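Local coordinates for protein thioesterase (Xanthomonas campestris pv. campestris, PDB 2FUJ) that probably hydrolyses fatty acyl-CoA thioesters, as a putative thioesterase that assembles into a tetramer of hotdog-fold subunits, at residues A[71-74]-A[75-78]. Numbering follows the deposited sequence.
Sequences PLVW and PNDI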
loop_
_atom_site.group_PDB
_atom_site.type_symbol
_atom_site.label_atom_id
_atom_site.label_comp_id
_atom_site.label_asym_id
_atom_site.label_seq_id
_atom_site.Cartn_x
_atom_site.Cartn_y
_atom_site.Cartn_z
ATOM N N PRO A 71 10.670 16.259 4.761
ATOM C CA PRO A 71 9.480 15.736 4.094
ATOM C C PRO A 71 9.528 15.744 2.579
ATOM O O PRO A 71 10.050 16.670 1.958
ATOM C CB PRO A 71 8.363 16.618 4.642
ATOM C CG PRO A 71 9.042 17.927 4.842
ATOM C CD PRO A 71 10.366 17.520 5.460
ATOM N N LEU A 72 8.977 14.680 2.007
ATOM C CA LEU A 72 8.904 14.503 0.566
ATOM C C LEU A 72 7.444 14.646 0.166
ATOM O O LEU A 72 6.559 14.072 0.803
ATOM C CB LEU A 72 9.408 13.107 0.189
ATOM C CG LEU A 72 9.098 12.579 -1.216
ATOM C CD1 LEU A 72 9.829 13.394 -2.276
ATOM C CD2 LEU A 72 9.511 11.127 -1.296
ATOM N N VAL A 73 7.183 15.425 -0.874
ATOM C CA VAL A 73 5.818 15.606 -1.330
ATOM C C VAL A 73 5.696 15.379 -2.833
ATOM O O VAL A 73 6.607 15.679 -3.600
ATOM C CB VAL A 73 5.292 17.024 -0.992
ATOM C CG1 VAL A 73 5.378 17.256 0.498
ATOM C CG2 VAL A 73 6.098 18.078 -1.736
ATOM N N TRP A 74 4.567 14.816 -3.235
ATOM C CA TRP A 74 4.286 14.574 -4.638
ATOM C C TRP A 74 4.136 15.985 -5.215
ATOM O O TRP A 74 3.687 16.892 -4.514
ATOM C CB TRP A 74 2.980 13.786 -4.742
ATOM C CG TRP A 74 2.530 13.457 -6.123
ATOM C CD1 TRP A 74 2.765 12.306 -6.812
ATOM C CD2 TRP A 74 1.704 14.270 -6.962
ATOM N NE1 TRP A 74 2.125 12.345 -8.029
ATOM C CE2 TRP A 74 1.469 13.541 -8.147
ATOM C CE3 TRP A 74 1.134 15.541 -6.824
ATOM C CZ2 TRP A 74 0.689 14.044 -9.191
ATOM C CZ3 TRP A 74 0.358 16.041 -7.863
ATOM C CH2 TRP A 74 0.144 15.293 -9.029
ATOM N N PRO A 75 4.484 16.189 -6.498
ATOM C CA PRO A 75 5.004 15.242 -7.491
ATOM C C PRO A 75 6.529 15.199 -7.645
ATOM O O PRO A 75 7.029 14.946 -8.737
ATOM C CB PRO A 75 4.340 15.719 -8.770
ATOM C CG PRO A 75 4.448 17.206 -8.610
ATOM C CD PRO A 75 4.100 17.456 -7.152
ATOM N N ASN A 76 7.274 15.430 -6.572
ATOM C CA ASN A 76 8.727 15.401 -6.690
ATOM C C ASN A 76 9.294 13.982 -6.698
ATOM O O ASN A 76 9.290 13.294 -5.679
ATOM C CB ASN A 76 9.356 16.226 -5.564
ATOM C CG ASN A 76 8.878 17.662 -5.580
ATOM O OD1 ASN A 76 8.906 18.323 -6.618
ATOM N ND2 ASN A 76 8.427 18.151 -4.434
ATOM N N ASP A 77 9.768 13.550 -7.866
ATOM C CA ASP A 77 10.352 12.223 -8.024
ATOM C C ASP A 77 11.738 12.215 -7.388
ATOM O O ASP A 77 12.373 13.261 -7.264
ATOM C CB ASP A 77 10.425 11.846 -9.504
ATOM C CG ASP A 77 9.060 11.835 -10.162
ATOM O OD1 ASP A 77 8.103 11.340 -9.524
ATOM O OD2 ASP A 77 8.943 12.310 -11.313
ATOM N N ILE A 78 12.205 11.032 -7.006
ATOM C CA ILE A 78 13.472 10.898 -6.299
ATOM C C ILE A 78 14.554 10.107 -7.010
ATOM O O ILE A 78 14.325 9.490 -8.039
ATOM C CB ILE A 78 13.228 10.210 -4.952
ATOM C CG1 ILE A 78 12.598 8.833 -5.212
ATOM C CG2 ILE A 78 12.315 11.065 -4.097
ATOM C CD1 ILE A 78 11.093 8.766 -5.494
HETATM O O HOH W 1 9.316 17.040 -1.893
#
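Leu72 meets Ile78 through methyl groups, CD1 lying 3.9 Å from Ile78 CG2, and the two side chains cross at about a right angle. With CG anti to the backbone N (chi1 165°), the same CD1 also comes within 3.4 Å of the carbonyl oxygen of Asn76, a buried atom with no polar partner in the model. Tyr33 and Tyr36 of helix 30-47 pack on Leu72 as well, while Tyr108 touches Leu72, Asn76 and Ile78.

Val73 supplies the bond that closes the turn: its O accepts from Asn76 N at 3.1 Å. The N-H points at the oxygen at 158°, and the donor lies in the carbonyl plane on a lone pair. Alongside, Val73 CG2 packs 3.6 Å from Asn76 ND2, the two side chains pointing the same way. A water joins the Val73 backbone to the Asn76 side chain, accepting from Val73 N and from Asn76 ND2, each at 2.9 Å. Asn76 OD1 turns instead to Lys102, so both ends of the amide are engaged.

The Trp74-Pro75 peptide bond is cis, with Trp74 CA 3.0 Å from Pro75 CA; with the Trp74 CG anti to its backbone nitrogen, the proline lies over the indole face. Pro75 CB sits 3.6 Å from the centroid of the Trp74 six-membered ring and 16° off its normal, a CH-pi contact. Trp19 adds an edge-to-face stack, and Trp74 NE1 donates to Glu39 of the second subunit.

A four-residue reversal closed by an i to i+3 bond, with cis-proline third, is a type VI beta turn; here it lies in the loop between strands 58-68 and 78-87 of the hotdog fold, with Trp74 in contact with a second subunit.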